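Local coordinates for catabolite control protein A (Lactococcus lactis, PDB 2O20) that binds DNA as a transcription factor of the LacI family and probably governs carbon catabolite repression and activation as a global regulator, at residues D86-M91 / L297-M302; Y92-I97 / L304-M309; A168-K173 / L321-F326; Y185-G188 / E194-E197. The protein carries 1 engineered substitution. One frame throughout, in Å; residues are numbered along the deposited sequence. Where two conformers were deposited one is given.

Interaction 1 (D86-M91 / L297-M302); sequences DDIASM and LGAVAM. Engineered in segment 86-91: Ala-89 (natural residue Asp).
Ile-88 and Met-302 form the main apolar contact between helix 76-91 and helix 294-309. CG2 of Ile-88 lies 3.7 Å from CG of Met-302. CB of Ile-88 also comes close to the same methylene. The two side chains lie flank to flank and run in opposite senses. The CG1 branch of Ile-88 has another target. It packs on Ala-299, with CG1 3.7 Å from CA and 3.8 Å from CB of that residue. Ile-88 has CG2 anti to its backbone N and CG1 beside that N (chi1 -62°). Its two branches thus divide between Met-302 and Ala-299.

The chain of Met-302 bends at chi2 (61°) and again at chi3. Its SD lies 4.2 Å from CB of Ala-89, an engineered residue that replaces a natural aspartate. The backbone joins in as well, with N of Ala-89 3.9 Å from CG of Met-302.

This is helix-to-helix packing in the periplasmic-binding-protein-like domain of a LacI family regulator. The segment axes approach to 8.5 Å and run at 37° to each other, in broadly the same direction. Ile-88 points at the helix backbone by Ala-299, and these two have the closest CA atoms. All four touching residues are buried. On another side of helix 294-309, Leu-297 and Ala-301 rest on strands 145-148 and 159-161.

No hydrogen bond crosses between the two segments. Within helix 76-91, O of Asp-86 accepts the backbone N-H of Ser-90.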
loop_
_atom_site.group_PDB
_atom_site.type_symbol
_atom_site.label_atom_id
_atom_site.label_comp_id
_atom_site.label_asym_id
_atom_site.label_seq_id
_atom_site.Cartn_x
_atom_site.Cartn_y
_atom_site.Cartn_z
ATOM N N ASP D 86 1.652 -4.993 -15.205
ATOM C CA ASP D 86 0.306 -4.765 -15.744
ATOM C C ASP D 86 0.299 -3.867 -16.989
ATOM O O ASP D 86 -0.370 -4.167 -17.978
ATOM C CB ASP D 86 -0.559 -4.161 -14.636
ATOM C CG ASP D 86 -2.024 -4.011 -15.020
ATOM O OD1 ASP D 86 -2.597 -2.922 -14.768
ATOM O OD2 ASP D 86 -2.600 -4.980 -15.534
ATOM N N ASP D 87 1.035 -2.752 -16.932
ATOM C CA ASP D 87 1.083 -1.821 -18.036
ATOM C C ASP D 87 1.633 -2.435 -19.331
ATOM O O ASP D 87 1.080 -2.182 -20.432
ATOM C CB ASP D 87 1.844 -0.561 -17.626
ATOM C CG ASP D 87 0.981 0.387 -16.790
ATOM O OD1 ASP D 87 -0.170 -0.005 -16.476
ATOM O OD2 ASP D 87 1.471 1.495 -16.416
ATOM N N ILE D 88 2.688 -3.240 -19.209
ATOM C CA ILE D 88 3.293 -3.863 -20.372
ATOM C C ILE D 88 2.418 -4.987 -20.931
ATOM O O ILE D 88 2.253 -5.130 -22.168
ATOM C CB ILE D 88 4.726 -4.388 -20.056
ATOM C CG1 ILE D 88 5.665 -3.226 -19.656
ATOM C CG2 ILE D 88 5.297 -5.186 -21.249
ATOM C CD1 ILE D 88 6.058 -2.331 -20.819
ATOM N N ALA D 89 1.857 -5.793 -20.041
ATOM C CA ALA D 89 0.954 -6.870 -20.456
ATOM C C ALA D 89 -0.335 -6.312 -21.111
ATOM O O ALA D 89 -0.778 -6.784 -22.160
ATOM C CB ALA D 89 0.605 -7.764 -19.252
ATOM N N SER D 90 -0.909 -5.273 -20.516
ATOM C CA SER D 90 -2.099 -4.635 -21.063
ATOM C C SER D 90 -1.905 -3.963 -22.447
ATOM O O SER D 90 -2.858 -3.861 -23.242
ATOM C CB SER D 90 -2.650 -3.629 -20.054
ATOM O OG SER D 90 -3.082 -4.322 -18.895
ATOM N N MET D 91 -0.682 -3.539 -22.742
ATOM C CA MET D 91 -0.334 -3.000 -24.047
ATOM C C MET D 91 -0.592 -4.018 -25.165
ATOM O O MET D 91 -0.960 -3.647 -26.281
ATOM C CB MET D 91 1.138 -2.600 -24.035
ATOM C CG MET D 91 1.623 -1.899 -25.262
ATOM S SD MET D 91 3.210 -1.095 -24.970
ATOM C CE MET D 91 4.234 -2.464 -24.447
ATOM N N LEU D 297 11.332 -2.277 -12.617
ATOM C CA LEU D 297 11.619 -3.673 -12.350
ATOM C C LEU D 297 10.545 -4.580 -12.932
ATOM O O LEU D 297 10.869 -5.593 -13.559
ATOM C CB LEU D 297 11.753 -3.924 -10.821
ATOM C CG LEU D 297 12.973 -3.403 -10.071
ATOM C CD1 LEU D 297 12.771 -3.536 -8.591
ATOM C CD2 LEU D 297 14.250 -4.149 -10.480
ATOM N N GLY D 298 9.270 -4.224 -12.698
ATOM C CA GLY D 298 8.098 -4.909 -13.286
ATOM C C GLY D 298 8.008 -4.801 -14.824
ATOM O O GLY D 298 7.783 -5.802 -15.514
ATOM N N ALA D 299 8.157 -3.589 -15.354
ATOM C CA ALA D 299 8.093 -3.365 -16.802
ATOM C C ALA D 299 9.194 -4.135 -17.524
ATOM O O ALA D 299 8.944 -4.816 -18.534
ATOM C CB ALA D 299 8.168 -1.882 -17.119
ATOM N N VAL D 300 10.416 -4.049 -17.002
ATOM C CA VAL D 300 11.568 -4.727 -17.608
ATOM C C VAL D 300 11.361 -6.237 -17.571
ATOM O O VAL D 300 11.644 -6.924 -18.556
ATOM C CB VAL D 300 12.925 -4.280 -16.944
ATOM C CG1 VAL D 300 14.062 -5.177 -17.351
ATOM C CG2 VAL D 300 13.235 -2.841 -17.332
ATOM N N ALA D 301 10.842 -6.744 -16.447
ATOM C CA ALA D 301 10.548 -8.163 -16.305
ATOM C C ALA D 301 9.494 -8.624 -17.296
ATOM O O ALA D 301 9.605 -9.710 -17.889
ATOM C CB ALA D 301 10.078 -8.458 -14.906
ATOM N N MET D 302 8.442 -7.826 -17.465
ATOM C CA MET D 302 7.348 -8.237 -18.356
ATOM C C MET D 302 7.794 -8.180 -19.852
ATOM O O MET D 302 7.382 -9.016 -20.676
ATOM C CB MET D 302 6.082 -7.412 -18.063
ATOM C CG MET D 302 4.840 -7.920 -18.751
ATOM S SD MET D 302 4.316 -9.612 -18.330
ATOM C CE MET D 302 4.322 -10.359 -19.957
#

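Interaction 2 (Y92-I97 / L304-M309); sequences YKYNMI and LLTKLM
Tyr-94 and Tyr-92 both bring their rings up to Thr-306 on helix 294-309. The Tyr-94 side chain crosses that of Thr-306 at a slant. Its OH comes to 3.5 Å from CG2 of Thr-306, while OG1 of Thr-306 lies at the ring edge, near the ring plane. Tyr-92 meets the same methyl from a separate position, its CE2 3.9 Å from CG2 of Thr-306. One methyl therefore touches both tyrosines. Thr-306 has CG2 anti to its backbone N and OG1 beside that N (chi1 -65°). The hydroxyl is thereby turned back to its own helix, where it is hydrogen-bonded to O of Met-302.

Met-309, one turn further on, runs alongside Tyr-94 in the opposite direction. Its chain bends at chi3 (-67°), and CE ends 3.9 Å from CE2 of Tyr-94. The tyrosines also pack on each other: CB of Tyr-92 sits 3.4 Å above the plane of the Tyr-94 ring, offset toward the rim.

No direct hydrogen bond joins the segments. A water links them instead. It lies 2.8 Å from OH of Tyr-94 and donates to O of Thr-306 at 2.9 Å. The Tyr-94 hydroxyl is thus tied to the helix backbone as well as packed on the threonine methyl.

The turn holding the tyrosines closes helix 76-91 with a Schellman motif. Lys-93, with positive phi, is its C-prime residue. The chain then enters strand 95-100, the edge strand of the six-stranded parallel sheet within this chain. It pairs with strand 65-70, where Val-66 also packs on Met-309.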
loop_
_atom_site.group_PDB
_atom_site.type_symbol
_atom_site.label_atom_id
_atom_site.label_comp_id
_atom_site.label_asym_id
_atom_site.label_seq_id
_atom_site.Cartn_x
_atom_site.Cartn_y
_atom_site.Cartn_z
ATOM N N TYR D 92 -0.358 -5.297 -24.860
ATOM C CA TYR D 92 -0.599 -6.386 -25.804
ATOM C C TYR D 92 -1.967 -7.054 -25.621
ATOM O O TYR D 92 -2.238 -8.056 -26.246
ATOM C CB TYR D 92 0.510 -7.431 -25.696
ATOM C CG TYR D 92 1.887 -6.895 -26.009
ATOM C CD1 TYR D 92 2.219 -6.465 -27.299
ATOM C CD2 TYR D 92 2.850 -6.789 -25.016
ATOM C CE1 TYR D 92 3.494 -5.951 -27.586
ATOM C CE2 TYR D 92 4.122 -6.309 -25.299
ATOM C CZ TYR D 92 4.435 -5.897 -26.589
ATOM O OH TYR D 92 5.694 -5.409 -26.867
ATOM N N LYS D 93 -2.808 -6.478 -24.754
ATOM C CA LYS D 93 -4.094 -7.032 -24.348
ATOM C C LYS D 93 -4.025 -8.482 -23.811
ATOM O O LYS D 93 -4.918 -9.297 -24.050
ATOM C CB LYS D 93 -5.113 -6.875 -25.482
ATOM C CG LYS D 93 -4.910 -5.607 -26.290
ATOM C CD LYS D 93 -6.158 -4.775 -26.588
ATOM C CE LYS D 93 -7.330 -5.549 -27.098
ATOM N NZ LYS D 93 -8.453 -4.649 -27.537
ATOM N N TYR D 94 -2.954 -8.791 -23.079
ATOM C CA TYR D 94 -2.814 -10.098 -22.416
ATOM C C TYR D 94 -3.729 -10.116 -21.187
ATOM O O TYR D 94 -4.032 -9.058 -20.613
ATOM C CB TYR D 94 -1.375 -10.364 -21.938
ATOM C CG TYR D 94 -0.304 -10.444 -23.015
ATOM C CD1 TYR D 94 -0.616 -10.720 -24.360
ATOM C CD2 TYR D 94 1.046 -10.288 -22.670
ATOM C CE1 TYR D 94 0.386 -10.804 -25.324
ATOM C CE2 TYR D 94 2.050 -10.363 -23.622
ATOM C CZ TYR D 94 1.722 -10.624 -24.938
ATOM O OH TYR D 94 2.745 -10.683 -25.830
ATOM N N ASN D 95 -4.151 -11.295 -20.772
ATOM C CA ASN D 95 -4.863 -11.442 -19.491
ATOM C C ASN D 95 -3.854 -11.508 -18.354
ATOM O O ASN D 95 -2.783 -12.096 -18.496
ATOM C CB ASN D 95 -5.732 -12.709 -19.471
ATOM C CG ASN D 95 -6.754 -12.751 -20.580
ATOM O OD1 ASN D 95 -6.925 -13.790 -21.224
ATOM N ND2 ASN D 95 -7.447 -11.659 -20.793
ATOM N N MET D 96 -4.197 -10.909 -17.212
ATOM C CA MET D 96 -3.347 -10.898 -16.006
ATOM C C MET D 96 -4.112 -11.597 -14.871
ATOM O O MET D 96 -5.271 -11.262 -14.633
ATOM C CB MET D 96 -3.101 -9.455 -15.542
ATOM C CG MET D 96 -2.169 -8.629 -16.398
ATOM S SD MET D 96 -0.467 -8.861 -15.908
ATOM C CE MET D 96 -0.548 -8.244 -14.221
ATOM N N ILE D 97 -3.471 -12.537 -14.180
ATOM C CA ILE D 97 -4.051 -13.167 -12.994
ATOM C C ILE D 97 -3.123 -12.881 -11.830
ATOM O O ILE D 97 -1.924 -13.183 -11.902
ATOM C CB ILE D 97 -4.210 -14.715 -13.144
ATOM C CG1 ILE D 97 -5.093 -15.081 -14.345
ATOM C CG2 ILE D 97 -4.789 -15.330 -11.849
ATOM C CD1 ILE D 97 -5.081 -16.575 -14.706
ATOM N N LEU D 304 10.842 -8.900 -20.846
ATOM C CA LEU D 304 11.643 -10.096 -20.988
ATOM C C LEU D 304 10.704 -11.302 -21.152
ATOM O O LEU D 304 10.847 -12.094 -22.084
ATOM C CB LEU D 304 12.582 -10.258 -19.773
ATOM C CG LEU D 304 13.495 -11.492 -19.700
ATOM C CD1 LEU D 304 14.311 -11.593 -20.917
ATOM C CD2 LEU D 304 14.411 -11.435 -18.494
ATOM N N LEU D 305 9.725 -11.421 -20.262
ATOM C CA LEU D 305 8.771 -12.532 -20.334
ATOM C C LEU D 305 8.031 -12.589 -21.700
ATOM O O LEU D 305 7.756 -13.663 -22.201
ATOM C CB LEU D 305 7.763 -12.488 -19.182
ATOM C CG LEU D 305 6.791 -13.682 -19.025
ATOM C CD1 LEU D 305 7.509 -15.043 -18.819
ATOM C CD2 LEU D 305 5.825 -13.449 -17.893
ATOM N N THR D 306 7.696 -11.427 -22.255
ATOM C CA THR D 306 7.017 -11.320 -23.526
ATOM C C THR D 306 7.835 -12.029 -24.604
ATOM O O THR D 306 7.276 -12.766 -25.441
ATOM C CB THR D 306 6.750 -9.829 -23.899
ATOM O OG1 THR D 306 5.840 -9.274 -22.955
ATOM C CG2 THR D 306 6.094 -9.695 -25.287
ATOM N N LYS D 307 9.154 -11.855 -24.557
ATOM C CA LYS D 307 10.030 -12.508 -25.537
ATOM C C LYS D 307 10.073 -14.023 -25.336
ATOM O O LYS D 307 10.010 -14.763 -26.310
ATOM C CB LYS D 307 11.451 -11.931 -25.468
ATOM C CG LYS D 307 11.559 -10.449 -25.743
ATOM C CD LYS D 307 12.935 -9.937 -25.333
ATOM C CE LYS D 307 13.070 -8.437 -25.509
ATOM N NZ LYS D 307 14.446 -7.997 -25.162
ATOM N N LEU D 308 10.159 -14.464 -24.079
ATOM C CA LEU D 308 10.193 -15.883 -23.759
ATOM C C LEU D 308 8.936 -16.576 -24.252
ATOM O O LEU D 308 9.003 -17.666 -24.844
ATOM C CB LEU D 308 10.401 -16.112 -22.247
ATOM C CG LEU D 308 11.727 -15.532 -21.694
ATOM C CD1 LEU D 308 11.887 -15.851 -20.211
ATOM C CD2 LEU D 308 12.948 -16.037 -22.481
ATOM N N MET D 309 7.789 -15.936 -24.051
ATOM C CA MET D 309 6.515 -16.532 -24.429
ATOM C C MET D 309 6.329 -16.604 -25.939
ATOM O O MET D 309 5.556 -17.412 -26.403
ATOM C CB MET D 309 5.349 -15.763 -23.801
ATOM C CG MET D 309 5.314 -15.841 -22.275
ATOM S SD MET D 309 3.807 -15.128 -21.565
ATOM C CE MET D 309 3.934 -13.368 -21.943
HETATM O O HOH W 1 4.385 -12.888 -25.411
#

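Interaction 3 (A168-K173 / L321-F326); sequences AYQSTK and LDHEIF
Strand 324-326 and the residues just before it pack on helix 164-177 of the periplasmic-binding-protein-like core. The polar link is a hydrogen bond from NE2 of His-323 to OE1 of Gln-170, 2.9 Å long. The N-H...O angle is 150°, so the bond is moderately bent. The glutamine and histidine reach toward each other from the two sides of the contact. OE1 meets the imidazole at its edge, somewhat out of the ring plane, and NE2 is tilted from the carbonyl plane. The amide and ring planes stand 51° apart. Gln-170 is extended beyond CG (chi2 163°), which carries its amide from the helix to the histidine.

Ile-325 makes the packing contacts. Its CD1 lies 3.9 Å from CB of Gln-170 and 3.9 Å from OG of Ser-171. Gln-170 therefore serves twice, with its root against the isoleucine and its end on the histidine. The Ser-171 hydroxyl is hydrogen-bonded to O of Ala-167 in its own helix; its touch with CD1 is van der Waals only.

Strand 324-326 pairs antiparallel with strand 289-291. Val-290 of that strand touches Ser-171, His-323 and Ile-325. On another side of helix 164-177, Tyr-169 and Thr-172 pack against helix 193-208.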
loop_
_atom_site.group_PDB
_atom_site.type_symbol
_atom_site.label_atom_id
_atom_site.label_comp_id
_atom_site.label_asym_id
_atom_site.label_seq_id
_atom_site.Cartn_x
_atom_site.Cartn_y
_atom_site.Cartn_z
ATOM N N ALA D 168 23.980 -2.006 -0.367
ATOM C CA ALA D 168 24.330 -2.282 1.038
ATOM C C ALA D 168 25.706 -1.666 1.404
ATOM O O ALA D 168 25.868 -1.134 2.501
ATOM C CB ALA D 168 24.305 -3.792 1.316
ATOM N N TYR D 169 26.673 -1.708 0.484
ATOM C CA TYR D 169 27.968 -1.036 0.659
ATOM C C TYR D 169 27.813 0.486 0.796
ATOM O O TYR D 169 28.314 1.050 1.757
ATOM C CB TYR D 169 28.932 -1.373 -0.508
ATOM C CG TYR D 169 30.243 -0.615 -0.467
ATOM C CD1 TYR D 169 31.297 -1.038 0.350
ATOM C CD2 TYR D 169 30.429 0.531 -1.247
ATOM C CE1 TYR D 169 32.506 -0.343 0.382
ATOM C CE2 TYR D 169 31.628 1.226 -1.244
ATOM C CZ TYR D 169 32.665 0.794 -0.413
ATOM O OH TYR D 169 33.850 1.492 -0.405
ATOM N N GLN D 170 27.097 1.127 -0.136
ATOM C CA GLN D 170 26.903 2.595 -0.119
ATOM C C GLN D 170 26.106 3.043 1.136
ATOM O O GLN D 170 26.414 4.059 1.737
ATOM C CB GLN D 170 26.164 3.070 -1.367
ATOM C CG GLN D 170 26.980 3.007 -2.654
ATOM C CD GLN D 170 26.111 3.090 -3.890
ATOM O OE1 GLN D 170 24.885 3.016 -3.807
ATOM N NE2 GLN D 170 26.751 3.227 -5.057
ATOM N N SER D 171 25.094 2.264 1.527
ATOM C CA SER D 171 24.301 2.562 2.718
ATOM C C SER D 171 25.154 2.525 4.001
ATOM O O SER D 171 25.097 3.445 4.863
ATOM C CB SER D 171 23.124 1.559 2.839
ATOM O OG SER D 171 22.238 1.702 1.767
ATOM N N THR D 172 25.917 1.446 4.152
ATOM C CA THR D 172 26.788 1.273 5.322
ATOM C C THR D 172 27.852 2.388 5.369
ATOM O O THR D 172 28.052 2.998 6.408
ATOM C CB THR D 172 27.426 -0.126 5.331
ATOM O OG1 THR D 172 26.388 -1.117 5.219
ATOM C CG2 THR D 172 28.287 -0.356 6.597
ATOM N N LYS D 173 28.493 2.682 4.228
ATOM C CA LYS D 173 29.491 3.750 4.154
ATOM C C LYS D 173 28.945 5.131 4.512
ATOM O O LYS D 173 29.619 5.927 5.138
ATOM C CB LYS D 173 30.110 3.787 2.732
ATOM C CG LYS D 173 31.378 4.566 2.609
ATOM C CD LYS D 173 31.956 4.447 1.170
ATOM C CE LYS D 173 33.334 5.045 1.070
ATOM N NZ LYS D 173 33.910 4.733 -0.265
ATOM N N LEU D 321 19.166 -3.300 -12.596
ATOM C CA LEU D 321 18.804 -1.910 -12.851
ATOM C C LEU D 321 19.503 -0.997 -11.855
ATOM O O LEU D 321 19.763 -1.396 -10.723
ATOM C CB LEU D 321 17.276 -1.719 -12.782
ATOM C CG LEU D 321 16.383 -2.587 -13.691
ATOM C CD1 LEU D 321 14.936 -2.101 -13.607
ATOM C CD2 LEU D 321 16.882 -2.636 -15.144
ATOM N N ASP D 322 19.802 0.237 -12.255
ATOM C CA ASP D 322 20.470 1.167 -11.336
ATOM C C ASP D 322 19.582 1.595 -10.156
ATOM O O ASP D 322 18.368 1.535 -10.240
ATOM C CB ASP D 322 20.890 2.431 -12.062
ATOM C CG ASP D 322 21.882 2.173 -13.171
ATOM O OD1 ASP D 322 22.735 1.253 -13.050
ATOM O OD2 ASP D 322 21.774 2.911 -14.160
ATOM N N HIS D 323 20.210 2.053 -9.070
ATOM C CA HIS D 323 19.496 2.612 -7.904
ATOM C C HIS D 323 20.205 3.912 -7.490
ATOM O O HIS D 323 21.286 4.216 -7.982
ATOM C CB HIS D 323 19.547 1.630 -6.729
ATOM C CG HIS D 323 20.920 1.431 -6.174
ATOM N ND1 HIS D 323 21.826 0.554 -6.738
ATOM C CD2 HIS D 323 21.566 2.030 -5.143
ATOM C CE1 HIS D 323 22.952 0.589 -6.049
ATOM N NE2 HIS D 323 22.831 1.498 -5.094
ATOM N N GLU D 324 19.600 4.653 -6.569
ATOM C CA GLU D 324 20.187 5.861 -5.966
ATOM C C GLU D 324 19.922 5.795 -4.461
ATOM O O GLU D 324 19.190 4.918 -4.013
ATOM C CB GLU D 324 19.495 7.121 -6.501
ATOM C CG GLU D 324 19.458 7.264 -7.994
ATOM C CD GLU D 324 18.073 7.664 -8.469
ATOM O OE1 GLU D 324 17.178 6.771 -8.488
ATOM O OE2 GLU D 324 17.877 8.865 -8.809
ATOM N N ILE D 325 20.517 6.723 -3.698
ATOM C CA ILE D 325 20.161 6.937 -2.276
ATOM C C ILE D 325 19.573 8.328 -2.178
ATOM O O ILE D 325 20.156 9.302 -2.678
ATOM C CB ILE D 325 21.367 6.770 -1.346
ATOM C CG1 ILE D 325 21.818 5.301 -1.350
ATOM C CG2 ILE D 325 21.053 7.254 0.084
ATOM C CD1 ILE D 325 22.897 4.948 -0.385
ATOM N N PHE D 326 18.375 8.413 -1.601
ATOM C CA PHE D 326 17.741 9.687 -1.305
ATOM C C PHE D 326 17.918 10.053 0.163
ATOM O O PHE D 326 17.372 9.369 1.037
ATOM C CB PHE D 326 16.243 9.616 -1.622
ATOM C CG PHE D 326 15.922 9.445 -3.095
ATOM C CD1 PHE D 326 16.840 9.791 -4.092
ATOM C CD2 PHE D 326 14.678 9.005 -3.473
ATOM C CE1 PHE D 326 16.520 9.617 -5.431
ATOM C CE2 PHE D 326 14.343 8.853 -4.815
ATOM C CZ PHE D 326 15.266 9.164 -5.789
#

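Interaction 4 (Y185-G188 / E194-E197); sequences YIMG and ENTE. With SO4 (sulfate ion), chain L.
Met-187 and Asn-195 meet by van der Waals packing between the end of strand 183-186 and the start of helix 193-208. SD of Met-187 lies 3.9 Å from CB of Asn-195. The two side chains pass alongside each other in opposite directions. The Met-187 chain is extended at chi2 and bends at chi3 (54°), which turns CE to the helix backbone, 3.6 Å from O of Asn-195. Gly-188 adds a backbone contact, with its C 3.7 Å from ND2 of Asn-195. No hydrogen bond passes directly between the two segments.

These segments belong to a beta-alpha-beta unit of strand 183-186, helix 193-208 and strand 218-219. A sulfate ion, probably from the crystallisation liquor, sits beside the buried contact. The Glu-194 carboxylate is bonded to Thr-150 and to the backbone N of Ile-151, just after strand 145-148 of the six-stranded sheet. The site thus lies between the two lobes, consistent with the cleft where LacI family members take effectors.

Hydrogen bonds hold the Asn-195 amide. ND2 donates to O2 of the sulfate at 3.2 Å with a nearly straight N-H...O angle of 174°. The same nitrogen is bonded to O of Ser-189, and OD1 is bonded to Arg-198. The two ends of the amide thus have separate partners, which should fix its rotation.

Other sulfate approaches are close but not hydrogen bonds. CA of Gly-188 is 3.5 Å from O2. OE2 of Glu-194 is 3.3 Å from O1; the carboxylate's bonds to Thr-150 and Ile-151 probably offset its charge.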
loop_
_atom_site.group_PDB
_atom_site.type_symbol
_atom_site.label_atom_id
_atom_site.label_comp_id
_atom_site.label_asym_id
_atom_site.label_seq_id
_atom_site.Cartn_x
_atom_site.Cartn_y
_atom_site.Cartn_z
ATOM N N TYR D 185 22.594 -4.251 10.654
ATOM C CA TYR D 185 21.930 -4.606 9.402
ATOM C C TYR D 185 20.711 -5.494 9.717
ATOM O O TYR D 185 20.812 -6.563 10.348
ATOM C CB TYR D 185 22.868 -5.337 8.413
ATOM C CG TYR D 185 22.436 -5.059 6.987
ATOM C CD1 TYR D 185 23.160 -4.185 6.185
ATOM C CD2 TYR D 185 21.249 -5.587 6.474
ATOM C CE1 TYR D 185 22.735 -3.879 4.914
ATOM C CE2 TYR D 185 20.819 -5.286 5.179
ATOM C CZ TYR D 185 21.570 -4.417 4.421
ATOM O OH TYR D 185 21.192 -4.087 3.143
ATOM N N ILE D 186 19.541 -5.037 9.284
ATOM C CA ILE D 186 18.290 -5.772 9.510
ATOM C C ILE D 186 17.816 -6.332 8.133
ATOM O O ILE D 186 17.628 -5.573 7.174
ATOM C CB ILE D 186 17.196 -4.883 10.181
ATOM C CG1 ILE D 186 17.652 -4.404 11.569
ATOM C CG2 ILE D 186 15.912 -5.660 10.337
ATOM C CD1 ILE D 186 16.953 -3.192 12.069
ATOM N N MET D 187 17.642 -7.645 8.049
ATOM C CA MET D 187 17.309 -8.310 6.787
ATOM C C MET D 187 16.285 -9.415 6.975
ATOM O O MET D 187 15.874 -9.703 8.109
ATOM C CB MET D 187 18.581 -8.923 6.163
ATOM C CG MET D 187 19.300 -9.956 7.068
ATOM S SD MET D 187 20.627 -10.800 6.156
ATOM C CE MET D 187 21.548 -9.410 5.568
ATOM N N GLY D 188 15.921 -10.047 5.847
ATOM C CA GLY D 188 15.192 -11.317 5.817
ATOM C C GLY D 188 16.075 -12.523 6.117
ATOM O O GLY D 188 16.897 -12.484 7.022
ATOM N N GLU D 194 20.245 -12.673 -2.482
ATOM C CA GLU D 194 20.157 -11.222 -2.302
ATOM C C GLU D 194 20.636 -10.737 -0.926
ATOM O O GLU D 194 21.267 -9.685 -0.811
ATOM C CB GLU D 194 18.722 -10.728 -2.577
ATOM C CG GLU D 194 17.603 -11.495 -1.875
ATOM C CD GLU D 194 17.084 -12.740 -2.641
ATOM O OE1 GLU D 194 17.772 -13.267 -3.554
ATOM O OE2 GLU D 194 15.963 -13.188 -2.301
ATOM N N ASN D 195 20.362 -11.529 0.104
ATOM C CA ASN D 195 20.802 -11.206 1.471
ATOM C C ASN D 195 22.276 -11.542 1.790
ATOM O O ASN D 195 22.928 -10.835 2.554
ATOM C CB ASN D 195 19.861 -11.873 2.466
ATOM C CG ASN D 195 18.512 -11.216 2.484
ATOM O OD1 ASN D 195 18.430 -10.001 2.305
ATOM N ND2 ASN D 195 17.439 -12.001 2.673
ATOM N N THR D 196 22.789 -12.610 1.199
ATOM C CA THR D 196 24.238 -12.874 1.203
ATOM C C THR D 196 24.986 -11.776 0.440
ATOM O O THR D 196 26.067 -11.399 0.836
ATOM C CB THR D 196 24.552 -14.263 0.639
ATOM O OG1 THR D 196 23.947 -14.386 -0.641
ATOM C CG2 THR D 196 23.986 -15.336 1.509
ATOM N N GLU D 197 24.373 -11.201 -0.601
ATOM C CA GLU D 197 24.964 -10.060 -1.331
ATOM C C GLU D 197 24.959 -8.774 -0.483
ATOM O O GLU D 197 25.947 -8.046 -0.464
ATOM C CB GLU D 197 24.246 -9.827 -2.671
ATOM C CG GLU D 197 24.265 -11.033 -3.632
ATOM C CD GLU D 197 25.497 -11.117 -4.519
ATOM O OE1 GLU D 197 26.396 -10.250 -4.427
ATOM O OE2 GLU D 197 25.561 -12.073 -5.327
HETATM S S SO4 L . 14.223 -10.780 1.027
HETATM O O1 SO4 L . 14.657 -12.091 0.530
HETATM O O2 SO4 L . 14.559 -10.678 2.449
HETATM O O3 SO4 L . 14.898 -9.726 0.269
HETATM O O4 SO4 L . 12.772 -10.670 0.859
#

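In the fold
Interactions 1 and 2 are neighbours, with centres 8 Å apart. Both use helix 294-309, and helix 76-91 is followed by strand 95-100. Ala-89 packs on Met-96, and Met-302 on Met-309. Interactions 3 and 4 have centres 14 Å apart and touch where Ala-168 meets Tyr-185. Between the pairs the centres are 25 to 31 Å apart, although Leu-321 of interaction 3 touches Leu-297 and Val-300. Interaction 4 is nested inside the loops closed by the other three. Interactions 1 and 2 lie on the lobe of the six-stranded sheet, 3 and 4 by that of the four-stranded sheet. In 1 to 3 a late segment returns to a much earlier one, so chain crossings tie the lobes together, as in this fold.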